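Local structure of putative peptidyl-arginine deiminase family protein (Campylobacter jejuni subsp. jejuni serotype O:2, 6B10) at residues E77-D82 / F129-K134; N152-M157 / I215-I220; Q177-L182 / K189-L194. The protein probably hydrolyses agmatine to N-carbamoylputrescine and ammonia as an agmatine deiminase of polyamine biosynthesis, in the Porphyromonas-type peptidyl-arginine deiminase family. All blocks are in the same frame, centred on the assembly; numbering follows the deposited sequence.

Contact 1: residues E77-D82 / F129-K134; sequences EFFKCD and FKEKFK
Glu77 and Lys132, joined by a short salt bridge, and the buried ring of Phe79 make up the tight part of this strand-to-helix contact; exposed Glu131 marks its looser end. Lys132 leaves the helix with CG anti to the backbone N (chi1 -169°), runs extended and bends only at its last torsion. Its NZ thereby meets Glu77 OE1 at 2.6 Å, nearly along the C-O bond, in a hydrogen-bonded salt bridge. Glu77 OE1 has a second partner in Tyr21 OH, so two groups fix this carboxylate oxygen.

The Phe79 ring projects from the strand toward the helix. Its contact with the lysine stem is looser, CD1 lying 4.2 Å from Lys132 CB. The Phe79 and Glu131 side chains cross at about a right angle, Phe79 CE1 3.5 Å from Glu131 OE1, with ring and carboxylate planes 55° apart. Glu131 is exposed, and this is the solvent-facing part of the contact.

The axes of 77-80 and 129-133 stay 10.1 Å apart, a gap spanned by side chains. Strand 76-80 is outermost in its sheet, hydrogen-bonded to strand 56-61; helix 120-133 packs on it through Leu128 against Phe79 and Val124 against Cys81.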
ATOM      1  N   GLU A  77      17.540   0.378   9.075  1.00 39.22           N
ATOM      2  CA  GLU A  77      17.689  -0.618  10.125  1.00 39.55           C
ATOM      3  C   GLU A  77      17.347  -1.979   9.562  1.00 41.02           C
ATOM      4  O   GLU A  77      16.740  -2.085   8.494  1.00 40.58           O
ATOM      5  CB  GLU A  77      16.797  -0.291  11.322  1.00 38.84           C
ATOM      6  CG  GLU A  77      17.241   0.961  12.056  1.00 38.61           C
ATOM      7  CD  GLU A  77      16.266   1.410  13.118  1.00 38.45           C
ATOM      8  OE1 GLU A  77      15.413   0.602  13.541  1.00 38.30           O
ATOM      9  OE2 GLU A  77      16.366   2.580  13.539  1.00 39.35           O
ATOM     10  N   PHE A  78      17.752  -3.015  10.287  1.00 42.57           N
ATOM     11  CA  PHE A  78      17.604  -4.388   9.836  1.00 45.07           C
ATOM     12  C   PHE A  78      17.011  -5.230  10.953  1.00 44.96           C
ATOM     13  O   PHE A  78      17.215  -4.938  12.128  1.00 45.17           O
ATOM     14  CB  PHE A  78      18.962  -4.949   9.414  1.00 47.03           C
ATOM     15  CG  PHE A  78      19.769  -4.003   8.572  1.00 48.69           C
ATOM     16  CD1 PHE A  78      19.489  -3.841   7.221  1.00 49.72           C
ATOM     17  CD2 PHE A  78      20.798  -3.257   9.132  1.00 51.40           C
ATOM     18  CE1 PHE A  78      20.224  -2.964   6.443  1.00 50.05           C
ATOM     19  CE2 PHE A  78      21.540  -2.378   8.357  1.00 51.94           C
ATOM     20  CZ  PHE A  78      21.252  -2.232   7.010  1.00 52.01           C
ATOM     21  N   PHE A  79      16.271  -6.265  10.578  1.00 46.04           N
ATOM     22  CA  PHE A  79      15.647  -7.159  11.539  1.00 48.86           C
ATOM     23  C   PHE A  79      15.647  -8.587  11.004  1.00 52.41           C
ATOM     24  O   PHE A  79      14.964  -8.889  10.023  1.00 53.14           O
ATOM     25  CB  PHE A  79      14.215  -6.716  11.835  1.00 48.32           C
ATOM     26  CG  PHE A  79      13.478  -7.646  12.755  1.00 49.52           C
ATOM     27  CD1 PHE A  79      13.786  -7.689  14.109  1.00 50.78           C
ATOM     28  CD2 PHE A  79      12.484  -8.485  12.272  1.00 49.79           C
ATOM     29  CE1 PHE A  79      13.115  -8.550  14.963  1.00 51.08           C
ATOM     30  CE2 PHE A  79      11.807  -9.346  13.122  1.00 50.67           C
ATOM     31  CZ  PHE A  79      12.122  -9.380  14.468  1.00 50.72           C
ATOM     32  N   LYS A  80      16.416  -9.458  11.656  1.00 53.91           N
ATOM     33  CA  LYS A  80      16.515 -10.857  11.255  1.00 55.60           C
ATOM     34  C   LYS A  80      15.197 -11.577  11.516  1.00 56.87           C
ATOM     35  O   LYS A  80      14.674 -11.542  12.633  1.00 56.26           O
ATOM     36  CB  LYS A  80      17.652 -11.558  12.003  1.00 55.93           C
ATOM     37  N   CYS A  81      14.667 -12.219  10.477  1.00 58.58           N
ATOM     38  CA  CYS A  81      13.395 -12.936  10.562  1.00 60.89           C
ATOM     39  C   CYS A  81      13.120 -13.671   9.254  1.00 63.96           C
ATOM     40  O   CYS A  81      13.249 -13.089   8.177  1.00 66.18           O
ATOM     41  CB  CYS A  81      12.255 -11.962  10.855  1.00 60.74           C
ATOM     42  SG  CYS A  81      10.607 -12.679  10.749  1.00 62.66           S
ATOM     43  N   ASP A  82      12.743 -14.943   9.346  1.00 66.35           N
ATOM     44  CA  ASP A  82      12.499 -15.755   8.153  1.00 67.69           C
ATOM     45  C   ASP A  82      11.201 -15.350   7.480  1.00 68.40           C
ATOM     46  O   ASP A  82      10.258 -14.911   8.137  1.00 66.45           O
ATOM     47  CB  ASP A  82      12.457 -17.247   8.495  1.00 69.16           C
ATOM     48  CG  ASP A  82      13.817 -17.800   8.878  1.00 71.43           C
ATOM     49  OD1 ASP A  82      14.706 -17.007   9.257  1.00 73.87           O
ATOM     50  OD2 ASP A  82      13.995 -19.034   8.805  1.00 73.26           O
ATOM     51  N   PHE A 129       6.963  -7.429  16.508  1.00 43.24           N
ATOM     52  CA  PHE A 129       6.358  -6.646  17.578  1.00 43.47           C
ATOM     53  C   PHE A 129       6.825  -7.100  18.959  1.00 44.14           C
ATOM     54  O   PHE A 129       7.002  -6.275  19.858  1.00 42.26           O
ATOM     55  CB  PHE A 129       4.825  -6.669  17.465  1.00 43.34           C
ATOM     56  CG  PHE A 129       4.277  -5.569  16.599  1.00 42.01           C
ATOM     57  CD1 PHE A 129       4.402  -5.625  15.220  1.00 42.05           C
ATOM     58  CD2 PHE A 129       3.674  -4.459  17.166  1.00 41.58           C
ATOM     59  CE1 PHE A 129       3.916  -4.600  14.421  1.00 41.71           C
ATOM     60  CE2 PHE A 129       3.186  -3.434  16.376  1.00 41.00           C
ATOM     61  CZ  PHE A 129       3.311  -3.504  15.001  1.00 40.83           C
ATOM     62  N   LYS A 130       7.036  -8.405  19.117  1.00 44.48           N
ATOM     63  CA  LYS A 130       7.566  -8.948  20.367  1.00 45.86           C
ATOM     64  C   LYS A 130       9.022  -8.523  20.592  1.00 43.99           C
ATOM     65  O   LYS A 130       9.374  -8.050  21.674  1.00 43.71           O
ATOM     66  CB  LYS A 130       7.447 -10.478  20.385  1.00 48.33           C
ATOM     67  CG  LYS A 130       7.942 -11.128  21.670  1.00 51.50           C
ATOM     68  CD  LYS A 130       7.576 -12.604  21.733  1.00 53.35           C
ATOM     69  CE  LYS A 130       8.375 -13.344  22.801  1.00 55.39           C
ATOM     70  NZ  LYS A 130       9.765 -13.663  22.361  1.00 55.76           N
ATOM     71  N   GLU A 131       9.850  -8.668  19.559  1.00 42.40           N
ATOM     72  CA  GLU A 131      11.298  -8.487  19.688  1.00 41.48           C
ATOM     73  C   GLU A 131      11.764  -7.051  19.487  1.00 43.08           C
ATOM     74  O   GLU A 131      12.459  -6.504  20.342  1.00 44.25           O
ATOM     75  CB  GLU A 131      12.032  -9.387  18.700  1.00 40.31           C
ATOM     76  CG  GLU A 131      11.692 -10.862  18.826  1.00 38.73           C
ATOM     77  CD  GLU A 131      12.357 -11.692  17.751  1.00 38.27           C
ATOM     78  OE1 GLU A 131      13.404 -11.249  17.234  1.00 38.11           O
ATOM     79  OE2 GLU A 131      11.836 -12.780  17.423  1.00 37.22           O
ATOM     80  N   LYS A 132      11.401  -6.435  18.362  1.00 43.93           N
ATOM     81  CA  LYS A 132      11.895  -5.086  18.071  1.00 43.23           C
ATOM     82  C   LYS A 132      11.096  -3.985  18.770  1.00 43.28           C
ATOM     83  O   LYS A 132      11.643  -3.259  19.599  1.00 45.40           O
ATOM     84  CB  LYS A 132      11.957  -4.817  16.569  1.00 42.49           C
ATOM     85  CG  LYS A 132      12.706  -3.532  16.254  1.00 42.11           C
ATOM     86  CD  LYS A 132      12.676  -3.182  14.783  1.00 42.44           C
ATOM     87  CE  LYS A 132      13.176  -1.761  14.556  1.00 43.60           C
ATOM     88  NZ  LYS A 132      14.645  -1.607  14.752  1.00 43.77           N
ATOM     89  N   PHE A 133       9.816  -3.853  18.431  1.00 43.12           N
ATOM     90  CA  PHE A 133       8.995  -2.766  18.976  1.00 43.75           C
ATOM     91  C   PHE A 133       8.607  -2.999  20.437  1.00 45.14           C
ATOM     92  O   PHE A 133       8.363  -2.035  21.167  1.00 44.45           O
ATOM     93  CB  PHE A 133       7.727  -2.547  18.138  1.00 43.22           C
ATOM     94  CG  PHE A 133       7.991  -2.310  16.672  1.00 42.42           C
ATOM     95  CD1 PHE A 133       8.932  -1.375  16.258  1.00 40.89           C
ATOM     96  CD2 PHE A 133       7.279  -3.011  15.704  1.00 41.97           C
ATOM     97  CE1 PHE A 133       9.170  -1.155  14.915  1.00 40.29           C
ATOM     98  CE2 PHE A 133       7.512  -2.790  14.356  1.00 41.89           C
ATOM     99  CZ  PHE A 133       8.460  -1.863  13.961  1.00 41.00           C
ATOM    100  N   LYS A 134       8.551  -4.267  20.856  1.00 46.41           N
ATOM    101  CA  LYS A 134       8.179  -4.641  22.231  1.00 48.33           C
ATOM    102  C   LYS A 134       6.842  -4.007  22.595  1.00 48.56           C
ATOM    103  O   LYS A 134       6.740  -3.163  23.489  1.00 48.96           O
ATOM    104  CB  LYS A 134       9.281  -4.253  23.222  1.00 49.99           C
ATOM    105  CG  LYS A 134      10.568  -5.035  23.007  1.00 51.93           C
ATOM    106  CD  LYS A 134      11.739  -4.421  23.751  1.00 53.61           C
ATOM    107  CE  LYS A 134      13.053  -5.055  23.318  1.00 54.63           C
ATOM    108  NZ  LYS A 134      14.223  -4.346  23.908  1.00 55.44           N
TER

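Contact 2: residues N152-M157 / I215-I220; sequences NGEGVM and IDKNTI
Asn152 turns its amide so that the two ends do different work: ND2 crosses to the carbonyl of Lys217, while OD1 faces back into its own loop. The bond from Asn152 ND2 to Lys217 O is 3.2 Å long with an N-H...O angle of 146°. It arrives in the carbonyl plane on a lone pair, although Lys217 O lies 22° out of the amide plane of Asn152, so the donor is slightly twisted from its best direction.

On the other end, Glu154 N lies 2.8 Å from Asn152 OD1, a bond that defines an Asx turn. Val156 N donates to the same Asn152 OD1 at 3.2 Å. These two donors reach the oxygen from opposite faces of the amide plane, neither on a lone pair. With chi1 at 81°, CG sits between the backbone N and the carbonyl carbon, folding the amide over the loop that joins strands 149-151 and 156-160.

Glu154 and Lys217 cross at a slant. Glu154 CG rests 3.8 Å from Lys217 CB, and the bent glutamate brings Glu154 OE2 within 3.9 Å of Lys217 CD. The lysine chain is extended and its tip leads away, leaving Glu154 OE2 and Lys217 NZ 5.1 Å apart.

The partner loop is a type I beta turn, Asp216 to Thr219, with an Asx turn of its own: Asp216 OD1 accepts from Asn218 N on the anti side and from Thr219 OG1 on the syn side. Two beta hairpin loops thus meet through one buried amide. Three bonds fix the rotation of that amide, whereas the exposed charged pair outside it contributes aliphatic contact and, at most, a longer-range attraction.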
ATOM      1  N   ASN A 152      -9.052   8.280   3.965  1.00 21.43           N
ATOM      2  CA  ASN A 152      -8.848   9.710   3.793  1.00 21.97           C
ATOM      3  C   ASN A 152      -8.561  10.415   5.112  1.00 22.92           C
ATOM      4  O   ASN A 152      -8.258  11.601   5.118  1.00 22.79           O
ATOM      5  CB  ASN A 152     -10.023  10.361   3.041  1.00 21.78           C
ATOM      6  CG  ASN A 152     -11.219  10.667   3.929  1.00 21.55           C
ATOM      7  OD1 ASN A 152     -11.436  10.031   4.963  1.00 21.13           O
ATOM      8  ND2 ASN A 152     -12.015  11.647   3.511  1.00 21.49           N
ATOM      9  N   GLY A 153      -8.648   9.677   6.219  1.00 24.91           N
ATOM     10  CA  GLY A 153      -8.436  10.231   7.559  1.00 26.02           C
ATOM     11  C   GLY A 153      -9.571  11.082   8.121  1.00 27.25           C
ATOM     12  O   GLY A 153      -9.380  11.779   9.115  1.00 28.32           O
ATOM     13  N   GLU A 154     -10.742  11.034   7.496  1.00 28.86           N
ATOM     14  CA  GLU A 154     -11.916  11.764   7.975  1.00 30.91           C
ATOM     15  C   GLU A 154     -13.083  10.791   8.155  1.00 30.69           C
ATOM     16  O   GLU A 154     -14.240  11.196   8.123  1.00 31.10           O
ATOM     17  CB  GLU A 154     -12.319  12.864   6.988  1.00 32.27           C
ATOM     18  CG  GLU A 154     -11.231  13.874   6.674  1.00 34.69           C
ATOM     19  CD  GLU A 154     -10.833  14.727   7.866  1.00 36.95           C
ATOM     20  OE1 GLU A 154     -11.722  15.153   8.634  1.00 39.23           O
ATOM     21  OE2 GLU A 154      -9.622  14.982   8.032  1.00 38.96           O
ATOM     22  N   GLY A 155     -12.770   9.512   8.349  1.00 29.11           N
ATOM     23  CA  GLY A 155     -13.787   8.496   8.557  1.00 28.14           C
ATOM     24  C   GLY A 155     -14.270   7.810   7.296  1.00 27.39           C
ATOM     25  O   GLY A 155     -15.183   6.980   7.354  1.00 27.61           O
ATOM     26  N   VAL A 156     -13.671   8.133   6.156  1.00 25.58           N
ATOM     27  CA  VAL A 156     -14.064   7.507   4.907  1.00 25.17           C
ATOM     28  C   VAL A 156     -13.014   6.484   4.490  1.00 25.19           C
ATOM     29  O   VAL A 156     -11.808   6.731   4.616  1.00 25.15           O
ATOM     30  CB  VAL A 156     -14.271   8.545   3.780  1.00 25.22           C
ATOM     31  CG1 VAL A 156     -14.862   7.881   2.547  1.00 25.16           C
ATOM     32  CG2 VAL A 156     -15.188   9.671   4.242  1.00 25.11           C
ATOM     33  N   MET A 157     -13.477   5.343   3.985  1.00 24.73           N
ATOM     34  CA  MET A 157     -12.590   4.310   3.462  1.00 25.35           C
ATOM     35  C   MET A 157     -13.022   3.902   2.064  1.00 25.95           C
ATOM     36  O   MET A 157     -14.208   3.799   1.774  1.00 26.38           O
ATOM     37  CB  MET A 157     -12.574   3.073   4.366  1.00 25.57           C
ATOM     38  CG  MET A 157     -11.589   1.997   3.912  1.00 26.22           C
ATOM     39  SD  MET A 157     -11.631   0.511   4.931  1.00 27.13           S
ATOM     40  CE  MET A 157     -13.102  -0.281   4.287  1.00 26.37           C
ATOM     41  N   ILE A 215      -5.324  11.132  -1.962  1.00 20.60           N
ATOM     42  CA  ILE A 215      -4.056  11.854  -1.862  1.00 20.86           C
ATOM     43  C   ILE A 215      -4.138  13.040  -0.899  1.00 21.90           C
ATOM     44  O   ILE A 215      -3.111  13.539  -0.439  1.00 22.40           O
ATOM     45  CB  ILE A 215      -3.548  12.312  -3.242  1.00 20.92           C
ATOM     46  CG1 ILE A 215      -4.527  13.277  -3.916  1.00 21.17           C
ATOM     47  CG2 ILE A 215      -3.304  11.100  -4.118  1.00 21.16           C
ATOM     48  CD1 ILE A 215      -4.023  13.821  -5.232  1.00 21.69           C
ATOM     49  N   ASP A 216      -5.355  13.515  -0.636  1.00 22.83           N
ATOM     50  CA  ASP A 216      -5.633  14.336   0.540  1.00 23.08           C
ATOM     51  C   ASP A 216      -7.069  14.056   0.972  1.00 23.55           C
ATOM     52  O   ASP A 216      -7.731  13.203   0.373  1.00 22.75           O
ATOM     53  CB  ASP A 216      -5.326  15.829   0.292  1.00 23.70           C
ATOM     54  CG  ASP A 216      -6.223  16.478  -0.763  1.00 23.77           C
ATOM     55  OD1 ASP A 216      -7.417  16.142  -0.893  1.00 24.02           O
ATOM     56  OD2 ASP A 216      -5.720  17.371  -1.458  1.00 25.39           O
ATOM     57  N   LYS A 217      -7.545  14.726   2.020  1.00 24.42           N
ATOM     58  CA  LYS A 217      -8.865  14.422   2.573  1.00 26.41           C
ATOM     59  C   LYS A 217     -10.003  14.658   1.578  1.00 26.32           C
ATOM     60  O   LYS A 217     -11.072  14.084   1.735  1.00 25.76           O
ATOM     61  CB  LYS A 217      -9.137  15.230   3.848  1.00 28.11           C
ATOM     62  CG  LYS A 217      -9.410  16.712   3.619  1.00 29.86           C
ATOM     63  CD  LYS A 217      -9.531  17.445   4.946  1.00 31.89           C
ATOM     64  CE  LYS A 217     -10.019  18.866   4.749  1.00 33.89           C
ATOM     65  NZ  LYS A 217      -9.997  19.636   6.024  1.00 36.44           N
ATOM     66  N   ASN A 218      -9.763  15.486   0.560  1.00 26.53           N
ATOM     67  CA  ASN A 218     -10.790  15.836  -0.418  1.00 27.65           C
ATOM     68  C   ASN A 218     -10.612  15.234  -1.807  1.00 26.30           C
ATOM     69  O   ASN A 218     -11.436  15.487  -2.677  1.00 26.30           O
ATOM     70  CB  ASN A 218     -10.866  17.361  -0.567  1.00 28.78           C
ATOM     71  CG  ASN A 218     -11.202  18.056   0.729  1.00 30.19           C
ATOM     72  OD1 ASN A 218     -10.501  18.972   1.151  1.00 34.48           O
ATOM     73  ND2 ASN A 218     -12.266  17.619   1.375  1.00 31.92           N
ATOM     74  N   THR A 219      -9.559  14.451  -2.026  1.00 24.98           N
ATOM     75  CA  THR A 219      -9.163  14.116  -3.395  1.00 24.29           C
ATOM     76  C   THR A 219      -8.803  12.648  -3.599  1.00 23.68           C
ATOM     77  O   THR A 219      -8.056  12.063  -2.809  1.00 24.99           O
ATOM     78  CB  THR A 219      -7.966  14.971  -3.820  1.00 24.09           C
ATOM     79  OG1 THR A 219      -8.161  16.317  -3.374  1.00 24.59           O
ATOM     80  CG2 THR A 219      -7.792  14.956  -5.323  1.00 24.62           C
ATOM     81  N   ILE A 220      -9.322  12.075  -4.680  1.00 22.45           N
ATOM     82  CA  ILE A 220      -9.021  10.711  -5.070  1.00 22.15           C
ATOM     83  C   ILE A 220      -8.295  10.688  -6.411  1.00 22.47           C
ATOM     84  O   ILE A 220      -8.784  11.242  -7.409  1.00 22.21           O
ATOM     85  CB  ILE A 220     -10.296   9.854  -5.177  1.00 22.11           C
ATOM     86  CG1 ILE A 220     -10.923   9.689  -3.793  1.00 22.34           C
ATOM     87  CG2 ILE A 220      -9.965   8.483  -5.762  1.00 22.32           C
ATOM     88  CD1 ILE A 220     -12.291   9.046  -3.795  1.00 22.50           C
TER

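Contact 3: residues Q177-L182 / K189-L194; sequences QIDTKL and KQIIWL
With CG anti to the backbone N (chi1 -176°), Asp179 swings its carboxylate from the flank of the helix to the indole of Trp193. There CG lies anti to the carbonyl carbon, which places the ring beside the helix, and the rotation about CB-CG turns NE1 to the acid. Trp193 NE1 and Asp179 OD1 are 2.8 Å apart and the N-H...O angle is 178°. The oxygen lies practically in the indole plane and is used on its anti side, with carboxylate and ring planes 38° apart. Asp179 OD2 is taken by a salt bridge to Lys183, one helical turn on, so both oxygens are held.

Helix 175-186 leads through a short connection into strand 190-194, the edge strand beside and parallel to 156-160. Helices 161-167 and 175-186 therefore lie within a beta-alpha-beta crossover, and this contact packs the second helix on the returning strand; the axes of 177-182 and 190-194 approach to 9.2 Å.

Apolar groups pack beside the hydrogen bond. Ile178 CG2 touches Trp193 CH2 at the ring edge, at 3.8 Å, and Leu182 CD1 approaches the same carbon obliquely. Ile191 slides alongside Asp179 in the opposite direction; Ile191 CB is 3.5 Å from Asp179 OD1, and Ile191 CD1 packs 3.7 Å from Leu182 CB. Within the strand, Ile191 CG2 sits over one face of the indole, 3.3 Å above its plane and displaced toward the rim.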
ATOM      1  N   GLN A 177     -23.132  -6.531   6.724  1.00 46.15           N
ATOM      2  CA  GLN A 177     -22.444  -6.983   7.929  1.00 46.19           C
ATOM      3  C   GLN A 177     -20.952  -6.691   7.865  1.00 43.28           C
ATOM      4  O   GLN A 177     -20.366  -6.228   8.843  1.00 44.48           O
ATOM      5  CB  GLN A 177     -22.677  -8.479   8.150  1.00 46.72           C
ATOM      6  CG  GLN A 177     -24.059  -8.788   8.705  1.00 47.79           C
ATOM      7  CD  GLN A 177     -24.370 -10.274   8.736  1.00 48.14           C
ATOM      8  OE1 GLN A 177     -23.802 -11.062   7.977  1.00 49.25           O
ATOM      9  NE2 GLN A 177     -25.287 -10.662   9.612  1.00 47.82           N
ATOM     10  N   ILE A 178     -20.348  -6.978   6.718  1.00 40.52           N
ATOM     11  CA  ILE A 178     -18.936  -6.684   6.485  1.00 39.14           C
ATOM     12  C   ILE A 178     -18.704  -5.175   6.541  1.00 36.99           C
ATOM     13  O   ILE A 178     -17.743  -4.714   7.155  1.00 36.37           O
ATOM     14  CB  ILE A 178     -18.459  -7.258   5.136  1.00 39.40           C
ATOM     15  CG1 ILE A 178     -18.393  -8.787   5.212  1.00 40.84           C
ATOM     16  CG2 ILE A 178     -17.084  -6.715   4.760  1.00 40.17           C
ATOM     17  CD1 ILE A 178     -18.362  -9.473   3.862  1.00 40.87           C
ATOM     18  N   ASP A 179     -19.599  -4.424   5.908  1.00 33.96           N
ATOM     19  CA  ASP A 179     -19.597  -2.971   5.976  1.00 33.55           C
ATOM     20  C   ASP A 179     -19.640  -2.499   7.435  1.00 34.18           C
ATOM     21  O   ASP A 179     -18.800  -1.705   7.860  1.00 33.68           O
ATOM     22  CB  ASP A 179     -20.791  -2.412   5.197  1.00 32.66           C
ATOM     23  CG  ASP A 179     -20.809  -0.901   5.151  1.00 32.58           C
ATOM     24  OD1 ASP A 179     -20.178  -0.329   4.240  1.00 31.85           O
ATOM     25  OD2 ASP A 179     -21.473  -0.283   6.009  1.00 32.62           O
ATOM     26  N   THR A 180     -20.610  -3.003   8.196  1.00 34.12           N
ATOM     27  CA  THR A 180     -20.773  -2.632   9.613  1.00 34.43           C
ATOM     28  C   THR A 180     -19.550  -3.023  10.446  1.00 33.27           C
ATOM     29  O   THR A 180     -19.071  -2.230  11.261  1.00 32.82           O
ATOM     30  CB  THR A 180     -22.053  -3.268  10.214  1.00 35.80           C
ATOM     31  OG1 THR A 180     -23.198  -2.791   9.498  1.00 37.18           O
ATOM     32  CG2 THR A 180     -22.222  -2.922  11.695  1.00 36.07           C
ATOM     33  N   LYS A 181     -19.036  -4.230  10.229  1.00 31.74           N
ATOM     34  CA  LYS A 181     -17.855  -4.691  10.958  1.00 31.50           C
ATOM     35  C   LYS A 181     -16.646  -3.808  10.665  1.00 30.87           C
ATOM     36  O   LYS A 181     -15.929  -3.408  11.581  1.00 31.42           O
ATOM     37  CB  LYS A 181     -17.526  -6.142  10.604  1.00 31.75           C
ATOM     38  CG  LYS A 181     -16.347  -6.717  11.369  1.00 32.49           C
ATOM     39  CD  LYS A 181     -16.238  -8.215  11.153  1.00 33.96           C
ATOM     40  N   LEU A 182     -16.416  -3.518   9.387  1.00 30.32           N
ATOM     41  CA  LEU A 182     -15.285  -2.683   8.984  1.00 30.49           C
ATOM     42  C   LEU A 182     -15.375  -1.263   9.543  1.00 29.72           C
ATOM     43  O   LEU A 182     -14.359  -0.680   9.918  1.00 28.54           O
ATOM     44  CB  LEU A 182     -15.152  -2.638   7.458  1.00 30.13           C
ATOM     45  CG  LEU A 182     -14.607  -3.929   6.844  1.00 30.62           C
ATOM     46  CD1 LEU A 182     -14.840  -3.947   5.340  1.00 30.80           C
ATOM     47  CD2 LEU A 182     -13.127  -4.110   7.152  1.00 30.83           C
ATOM     48  N   LYS A 189     -17.234   6.485   9.255  1.00 30.04           N
ATOM     49  CA  LYS A 189     -18.594   6.935   8.990  1.00 32.32           C
ATOM     50  C   LYS A 189     -19.077   6.500   7.604  1.00 31.65           C
ATOM     51  O   LYS A 189     -20.274   6.467   7.363  1.00 31.72           O
ATOM     52  CB  LYS A 189     -18.723   8.451   9.165  1.00 35.05           C
ATOM     53  CG  LYS A 189     -18.053   9.304   8.099  1.00 38.09           C
ATOM     54  CD  LYS A 189     -17.916  10.733   8.604  1.00 41.49           C
ATOM     55  CE  LYS A 189     -17.382  11.673   7.536  1.00 43.92           C
ATOM     56  NZ  LYS A 189     -16.872  12.933   8.148  1.00 46.07           N
ATOM     57  N   GLN A 190     -18.159   6.135   6.708  1.00 30.49           N
ATOM     58  CA  GLN A 190     -18.528   5.813   5.334  1.00 30.23           C
ATOM     59  C   GLN A 190     -17.535   4.864   4.666  1.00 29.91           C
ATOM     60  O   GLN A 190     -16.320   5.003   4.830  1.00 30.65           O
ATOM     61  CB  GLN A 190     -18.636   7.106   4.519  1.00 30.78           C
ATOM     62  CG  GLN A 190     -18.870   6.906   3.030  1.00 32.26           C
ATOM     63  CD  GLN A 190     -19.032   8.220   2.273  1.00 34.39           C
ATOM     64  OE1 GLN A 190     -18.751   9.302   2.794  1.00 35.38           O
ATOM     65  NE2 GLN A 190     -19.481   8.125   1.034  1.00 35.12           N
ATOM     66  N   ILE A 191     -18.062   3.909   3.907  1.00 29.15           N
ATOM     67  CA  ILE A 191     -17.254   3.068   3.029  1.00 28.12           C
ATOM     68  C   ILE A 191     -17.753   3.212   1.602  1.00 28.39           C
ATOM     69  O   ILE A 191     -18.940   3.034   1.330  1.00 29.78           O
ATOM     70  CB  ILE A 191     -17.314   1.581   3.419  1.00 27.73           C
ATOM     71  CG1 ILE A 191     -16.710   1.386   4.815  1.00 28.49           C
ATOM     72  CG2 ILE A 191     -16.574   0.738   2.390  1.00 27.05           C
ATOM     73  CD1 ILE A 191     -16.804  -0.025   5.350  1.00 28.77           C
ATOM     74  N   ILE A 192     -16.834   3.530   0.699  1.00 28.15           N
ATOM     75  CA  ILE A 192     -17.115   3.590  -0.725  1.00 28.76           C
ATOM     76  C   ILE A 192     -16.715   2.243  -1.318  1.00 28.75           C
ATOM     77  O   ILE A 192     -15.529   1.888  -1.349  1.00 28.07           O
ATOM     78  CB  ILE A 192     -16.343   4.736  -1.394  1.00 29.27           C
ATOM     79  CG1 ILE A 192     -16.802   6.071  -0.808  1.00 30.00           C
ATOM     80  CG2 ILE A 192     -16.554   4.733  -2.900  1.00 30.52           C
ATOM     81  CD1 ILE A 192     -15.871   7.225  -1.085  1.00 30.35           C
ATOM     82  N   TRP A 193     -17.722   1.489  -1.752  1.00 28.12           N
ATOM     83  CA  TRP A 193     -17.532   0.184  -2.352  1.00 29.20           C
ATOM     84  C   TRP A 193     -17.506   0.332  -3.864  1.00 30.75           C
ATOM     85  O   TRP A 193     -18.543   0.571  -4.475  1.00 32.96           O
ATOM     86  CB  TRP A 193     -18.686  -0.741  -1.958  1.00 29.21           C
ATOM     87  CG  TRP A 193     -18.727  -1.118  -0.506  1.00 28.46           C
ATOM     88  CD1 TRP A 193     -19.376  -0.456   0.505  1.00 28.30           C
ATOM     89  CD2 TRP A 193     -18.114  -2.262   0.094  1.00 28.13           C
ATOM     90  NE1 TRP A 193     -19.190  -1.121   1.702  1.00 28.09           N
ATOM     91  CE2 TRP A 193     -18.418  -2.231   1.473  1.00 28.03           C
ATOM     92  CE3 TRP A 193     -17.335  -3.312  -0.403  1.00 29.46           C
ATOM     93  CZ2 TRP A 193     -17.971  -3.211   2.357  1.00 29.02           C
ATOM     94  CZ3 TRP A 193     -16.884  -4.283   0.477  1.00 29.62           C
ATOM     95  CH2 TRP A 193     -17.206  -4.226   1.843  1.00 29.68           C
ATOM     96  N   LEU A 194     -16.330   0.200  -4.472  1.00 32.12           N
ATOM     97  CA  LEU A 194     -16.213   0.321  -5.926  1.00 34.15           C
ATOM     98  C   LEU A 194     -16.477  -1.007  -6.636  1.00 35.70           C
ATOM     99  O   LEU A 194     -15.806  -2.003  -6.369  1.00 36.43           O
ATOM    100  CB  LEU A 194     -14.831   0.834  -6.331  1.00 34.11           C
ATOM    101  CG  LEU A 194     -14.514   2.308  -6.114  1.00 34.25           C
ATOM    102  CD1 LEU A 194     -13.127   2.577  -6.670  1.00 35.11           C
ATOM    103  CD2 LEU A 194     -15.531   3.231  -6.770  1.00 34.56           C
TER

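Overall arrangement
Contacts 2 and 3 share one sheet: strands 156-160 and 190-194 are neighbours, and Gly155 O lies 2.8 Å from Lys189 N, a probable hydrogen bond. Contact 1 stands apart on another sheet, its centre 31 and 33 Å from theirs. In contact 3 no touching residue is exposed; contact 2 sets buried Asn152 beside exposed Glu154 and Lys217, and contact 1 buried Phe79 against exposed Glu131. Contacts 1 and 3 each pack a helix on an edge strand, burying 216 and 220 Å², but contact 1 pairs a salt bridge with the packing of an aromatic ring, whereas contact 3 sets aliphatic groups beside a carboxylate-indole bond. Contact 2, loop against loop, buries 153 Å² and relies on an amide-to-backbone bond.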